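Local coordinates for protein putative xanthine dehydrogenase YAGS fad-binding subunit (Escherichia coli, PDB 5G5G) that binds a dioxothiomolybdenum ion and pterin cytosine dinucleotide, and probably oxidises aldehydes as part of a three-chain periplasmic aldehyde oxidase, at residues S195-D200 against L204-S209; K222-P227 against D251-A256. All blocks are in the same frame, centred on the assembly; numbering follows the deposited sequence.

Interaction 1 (S195-D200 against L204-S209); sequences SMAVWD and LTLWTS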
loop_
_atom_site.group_PDB
_atom_site.type_symbol
_atom_site.label_atom_id
_atom_site.label_comp_id
_atom_site.label_asym_id
_atom_site.label_seq_id
_atom_site.Cartn_x
_atom_site.Cartn_y
_atom_site.Cartn_z
ATOM N N SER C 195 15.905 -9.778 3.568
ATOM C CA SER C 195 17.336 -9.696 3.852
ATOM C C SER C 195 18.041 -10.928 3.316
ATOM O O SER C 195 17.451 -12.031 3.241
ATOM C CB SER C 195 17.615 -9.596 5.368
ATOM O OG SER C 195 17.027 -8.454 5.979
ATOM N N MET C 196 19.296 -10.766 2.975
ATOM C CA MET C 196 20.195 -11.881 2.650
ATOM C C MET C 196 21.436 -11.759 3.495
ATOM O O MET C 196 22.029 -10.661 3.589
ATOM C CB MET C 196 20.569 -11.892 1.166
ATOM C CG MET C 196 21.465 -13.047 0.812
ATOM S SD MET C 196 21.754 -13.254 -0.945
ATOM C CE MET C 196 22.989 -11.988 -1.190
ATOM N N ALA C 197 21.836 -12.870 4.123
ATOM C CA ALA C 197 23.048 -12.898 4.963
ATOM C C ALA C 197 24.093 -13.803 4.390
ATOM O O ALA C 197 23.769 -14.893 3.933
ATOM C CB ALA C 197 22.716 -13.328 6.357
ATOM N N VAL C 198 25.348 -13.389 4.473
ATOM C CA VAL C 198 26.535 -14.212 4.174
ATOM C C VAL C 198 27.503 -13.999 5.331
ATOM O O VAL C 198 27.851 -12.826 5.685
ATOM C CB VAL C 198 27.275 -13.762 2.872
ATOM C CG1 VAL C 198 28.579 -14.505 2.608
ATOM C CG2 VAL C 198 26.390 -13.872 1.668
ATOM N N TRP C 199 27.965 -15.103 5.898
ATOM C CA TRP C 199 29.097 -15.066 6.853
ATOM C C TRP C 199 30.393 -15.498 6.196
ATOM O O TRP C 199 30.404 -16.445 5.403
ATOM C CB TRP C 199 28.861 -15.942 8.064
ATOM C CG TRP C 199 27.715 -15.554 8.940
ATOM C CD1 TRP C 199 26.393 -15.799 8.695
ATOM C CD2 TRP C 199 27.765 -14.836 10.173
ATOM N NE1 TRP C 199 25.618 -15.265 9.702
ATOM C CE2 TRP C 199 26.443 -14.717 10.641
ATOM C CE3 TRP C 199 28.812 -14.326 10.971
ATOM C CZ2 TRP C 199 26.135 -14.065 11.818
ATOM C CZ3 TRP C 199 28.492 -13.671 12.133
ATOM C CH2 TRP C 199 27.182 -13.557 12.556
ATOM N N ASP C 200 31.486 -14.808 6.561
ATOM C CA ASP C 200 32.818 -15.233 6.201
ATOM C C ASP C 200 33.556 -15.298 7.524
ATOM O O ASP C 200 33.914 -14.268 8.114
ATOM C CB ASP C 200 33.466 -14.272 5.218
ATOM C CG ASP C 200 34.892 -14.717 4.799
ATOM O OD1 ASP C 200 35.281 -15.908 4.989
ATOM O OD2 ASP C 200 35.621 -13.861 4.254
ATOM N N LEU C 204 29.886 -10.805 9.161
ATOM C CA LEU C 204 28.547 -10.931 8.552
ATOM C C LEU C 204 28.352 -9.799 7.566
ATOM O O LEU C 204 28.625 -8.636 7.916
ATOM C CB LEU C 204 27.530 -10.810 9.663
ATOM C CG LEU C 204 26.061 -10.613 9.303
ATOM C CD1 LEU C 204 25.493 -11.800 8.521
ATOM C CD2 LEU C 204 25.219 -10.365 10.521
ATOM N N THR C 205 27.854 -10.098 6.371
ATOM C CA THR C 205 27.336 -9.075 5.495
ATOM C C THR C 205 25.859 -9.313 5.319
ATOM O O THR C 205 25.450 -10.452 5.077
ATOM C CB THR C 205 28.062 -9.091 4.114
ATOM O OG1 THR C 205 29.479 -9.001 4.371
ATOM C CG2 THR C 205 27.635 -7.927 3.246
ATOM N N LEU C 206 25.047 -8.270 5.515
ATOM C CA LEU C 206 23.594 -8.357 5.389
ATOM C C LEU C 206 23.156 -7.355 4.342
ATOM O O LEU C 206 23.357 -6.135 4.520
ATOM C CB LEU C 206 22.897 -8.048 6.715
ATOM C CG LEU C 206 21.405 -8.418 6.713
ATOM C CD1 LEU C 206 21.205 -9.900 7.073
ATOM C CD2 LEU C 206 20.584 -7.565 7.641
ATOM N N TRP C 207 22.544 -7.853 3.284
ATOM C CA TRP C 207 21.846 -7.029 2.316
ATOM C C TRP C 207 20.417 -6.986 2.815
ATOM O O TRP C 207 19.802 -8.029 3.131
ATOM C CB TRP C 207 21.868 -7.673 0.950
ATOM C CG TRP C 207 23.234 -7.684 0.280
ATOM C CD1 TRP C 207 23.666 -6.834 -0.675
ATOM C CD2 TRP C 207 24.326 -8.590 0.522
ATOM N NE1 TRP C 207 24.954 -7.154 -1.074
ATOM C CE2 TRP C 207 25.379 -8.235 -0.360
ATOM C CE3 TRP C 207 24.504 -9.719 1.358
ATOM C CZ2 TRP C 207 26.608 -8.944 -0.414
ATOM C CZ3 TRP C 207 25.736 -10.367 1.343
ATOM C CH2 TRP C 207 26.767 -10.010 0.455
ATOM N N THR C 208 19.852 -5.793 2.907
ATOM C CA THR C 208 18.558 -5.687 3.563
ATOM C C THR C 208 17.783 -4.497 3.017
ATOM O O THR C 208 18.246 -3.815 2.080
ATOM C CB THR C 208 18.764 -5.589 5.119
ATOM O OG1 THR C 208 17.522 -5.752 5.833
ATOM C CG2 THR C 208 19.406 -4.268 5.474
ATOM N N SER C 209 16.591 -4.285 3.595
ATOM C CA SER C 209 15.697 -3.195 3.237
ATOM C C SER C 209 15.468 -2.414 4.546
ATOM O O SER C 209 14.753 -2.879 5.419
ATOM C CB SER C 209 14.379 -3.749 2.648
ATOM O OG SER C 209 13.577 -2.696 2.131
HETATM O O HOH W 1 30.595 -11.389 5.081
#
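Leu204 lies against one face of the Trp199 indole. Its CB stands 3.8 Å from the centroid of the six-membered ring, almost on the ring normal, and its CD1 sits 3.7 Å from Trp199 NE1. Leu204 CD1 also meets Ala197 CB, which Leu206 CD1 touches as well. On the other face of this antiparallel hairpin Trp207 is clasped from both sides: Met196 CE lies over one face, 3.7 Å from Trp207 CE3, and Thr205 CG2 of its own strand covers the opposite one. The Met196 chain runs extended and then bends at its last torsion (chi3 79°), which lays the methyl on the ring; Val198 CG2 comes in obliquely, 3.6 Å from Trp207 CZ3. Beneath these side chains, Met196 with Trp207 and Val198 with Thr205 form hydrogen-bonded pairs, and Thr205 N reaches Val198 O at 2.8 Å with a nearly straight N-H (175°). A water that donates to Val198 O stands 2.7 Å from Thr205 OG1. Further out, Trp199 NE1 bonds to Ala256 O and Ser195 OG to Asp251 OD2. With a leucine in place of Trp199, the Ala256 carbonyl would probably lose its indole N-H and Leu204 the flat surface it rests on. Each side of the hairpin thus carries a CH-pi contact, but Ser195 and Trp199 bond to helix 250-262, whereas Thr205 OG1, beside Trp207, meets water.

Interaction 2 (K222-P227 against D251-A256); sequences KTLKVP and DALLAA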
loop_
_atom_site.group_PDB
_atom_site.type_symbol
_atom_site.label_atom_id
_atom_site.label_comp_id
_atom_site.label_asym_id
_atom_site.label_seq_id
_atom_site.Cartn_x
_atom_site.Cartn_y
_atom_site.Cartn_z
ATOM N N LYS C 222 23.945 -6.250 18.435
ATOM C CA LYS C 222 23.556 -6.483 19.829
ATOM C C LYS C 222 22.665 -7.714 19.981
ATOM O O LYS C 222 22.736 -8.431 20.984
ATOM C CB LYS C 222 22.823 -5.261 20.385
ATOM C CG LYS C 222 22.471 -5.345 21.854
ATOM C CD LYS C 222 21.951 -3.993 22.356
ATOM C CE LYS C 222 21.192 -4.076 23.699
ATOM N NZ LYS C 222 21.954 -3.994 24.964
ATOM N N THR C 223 21.770 -7.912 19.023
ATOM C CA THR C 223 20.860 -9.045 19.065
ATOM C C THR C 223 21.620 -10.365 18.904
ATOM O O THR C 223 21.398 -11.356 19.649
ATOM C CB THR C 223 19.774 -8.921 17.966
ATOM O OG1 THR C 223 19.092 -7.655 18.063
ATOM C CG2 THR C 223 18.761 -10.014 18.121
ATOM N N LEU C 224 22.514 -10.405 17.940
ATOM C CA LEU C 224 23.379 -11.578 17.729
ATOM C C LEU C 224 24.468 -11.770 18.767
ATOM O O LEU C 224 25.043 -12.882 18.838
ATOM C CB LEU C 224 24.092 -11.469 16.397
ATOM C CG LEU C 224 23.158 -11.538 15.159
ATOM C CD1 LEU C 224 23.964 -11.277 13.892
ATOM C CD2 LEU C 224 22.486 -12.899 15.118
ATOM N N LYS C 225 24.776 -10.705 19.523
ATOM C CA LYS C 225 25.908 -10.717 20.506
ATOM C C LYS C 225 27.236 -10.912 19.825
ATOM O O LYS C 225 28.053 -11.765 20.182
ATOM C CB LYS C 225 25.682 -11.758 21.598
ATOM C CG LYS C 225 24.378 -11.607 22.366
ATOM C CD LYS C 225 24.174 -12.778 23.334
ATOM C CE LYS C 225 23.403 -12.368 24.580
ATOM N NZ LYS C 225 24.291 -12.228 25.784
ATOM N N VAL C 226 27.469 -10.101 18.826
ATOM C CA VAL C 226 28.720 -10.109 18.070
ATOM C C VAL C 226 29.252 -8.673 18.043
ATOM O O VAL C 226 28.487 -7.729 18.252
ATOM C CB VAL C 226 28.593 -10.664 16.628
ATOM C CG1 VAL C 226 28.041 -12.079 16.629
ATOM C CG2 VAL C 226 27.762 -9.759 15.719
ATOM N N PRO C 227 30.557 -8.515 17.807
ATOM C CA PRO C 227 31.110 -7.153 17.712
ATOM C C PRO C 227 30.510 -6.413 16.548
ATOM O O PRO C 227 30.431 -6.940 15.437
ATOM C CB PRO C 227 32.607 -7.406 17.462
ATOM C CG PRO C 227 32.865 -8.685 18.164
ATOM C CD PRO C 227 31.646 -9.527 17.817
ATOM N N ASP C 251 13.083 -10.562 9.470
ATOM C CA ASP C 251 13.807 -11.046 8.255
ATOM C C ASP C 251 15.353 -10.997 8.404
ATOM O O ASP C 251 16.075 -11.902 7.971
ATOM C CB ASP C 251 13.405 -10.257 7.009
ATOM C CG ASP C 251 13.695 -8.751 7.144
ATOM O OD1 ASP C 251 13.237 -8.157 8.150
ATOM O OD2 ASP C 251 14.404 -8.187 6.257
ATOM N N ALA C 252 15.840 -9.878 8.913
ATOM C CA ALA C 252 17.259 -9.620 9.089
ATOM C C ALA C 252 17.869 -10.562 10.137
ATOM O O ALA C 252 18.922 -11.176 9.919
ATOM C CB ALA C 252 17.432 -8.168 9.488
ATOM N N LEU C 253 17.252 -10.615 11.307
ATOM C CA LEU C 253 17.702 -11.505 12.337
ATOM C C LEU C 253 17.721 -12.944 11.846
ATOM O O LEU C 253 18.738 -13.646 11.986
ATOM C CB LEU C 253 16.850 -11.404 13.591
ATOM C CG LEU C 253 17.292 -12.378 14.687
ATOM C CD1 LEU C 253 18.726 -12.157 15.111
ATOM C CD2 LEU C 253 16.394 -12.285 15.895
ATOM N N LEU C 254 16.615 -13.377 11.245
ATOM C CA LEU C 254 16.512 -14.813 10.901
ATOM C C LEU C 254 17.460 -15.150 9.762
ATOM O O LEU C 254 18.084 -16.247 9.767
ATOM C CB LEU C 254 15.074 -15.207 10.612
ATOM C CG LEU C 254 14.272 -15.294 11.933
ATOM C CD1 LEU C 254 12.819 -15.351 11.613
ATOM C CD2 LEU C 254 14.589 -16.526 12.726
ATOM N N ALA C 255 17.624 -14.253 8.788
ATOM C CA ALA C 255 18.601 -14.500 7.723
ATOM C C ALA C 255 19.978 -14.735 8.299
ATOM O O ALA C 255 20.694 -15.688 7.926
ATOM C CB ALA C 255 18.632 -13.346 6.717
ATOM N N ALA C 256 20.361 -13.857 9.217
ATOM C CA ALA C 256 21.665 -13.905 9.855
ATOM C C ALA C 256 21.883 -15.194 10.669
ATOM O O ALA C 256 22.900 -15.899 10.516
ATOM C CB ALA C 256 21.871 -12.684 10.733
#
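Leu253 and Leu224 meet through different first torsions: Leu253 CG lies anti to its backbone N (chi1 178°), whereas Leu224 CG lies anti to its carbonyl carbon (chi1 -66°). Both reach into the interface between two helices, the end of helix 213-224 and the early turns of helix 250-262. Helix 213-224 is the connection of a beta-alpha-beta crossover, linking the parallel neighbours 203-208 and 231-234, and it stops here in a Schellman motif whose C-prime residue, Lys225, has a positive phi (63°). Val226 N bonds to Ala221 O, and the inner bond from Lys225 N to Lys222 O is weak at 3.4 Å. Just before this turn, Thr223 directs its methyl across: CG2 touches both branches of Leu253, CD1 at 3.7 Å and CD2 at 4.0 Å. Its hydroxyl goes elsewhere, OG1 bonding to Asp219 O, consistent with the rotation that turns the methyl to Leu253. The two leucines slide past each other in opposite directions. Leu253 CD1 touches both Thr223 CG2 and Leu224 CD2, the latter 3.8 Å away, from directions roughly at right angles. The contact is purely apolar and buried. Leu224 also packs on Trp199 and Leu204, the latter touching Ala256 too, and so ties both helices to the sheet. One turn beyond Leu253, the remaining branch of Leu224 finds a methyl, with CD1 4.0 Å from Ala256 CB.

In the fold
Interaction 1 comes first along the chain and interaction 2 follows, both inside a molybdopterin cofactor-binding domain, their centres about 10 Å apart. Strands 194-200 and 203-208 are neighbours in a mixed sheet, flanked by strands 266-269 and 231-234. Helix 213-224 follows directly from the second hairpin strand, and helix 250-262 comes after strand 231-234; together they cover the sheet face that carries Ala197, Trp199, Leu204 and Leu206. Interaction 1 pairs two inner strands of the sheet, and interaction 2 packs together the two helices that lie on it. The Thr208 side chain lies about 14 Å from the pterin cytosine dinucleotide, so this hairpin belongs to the scaffold of the domain rather than to the first shell of the cofactor.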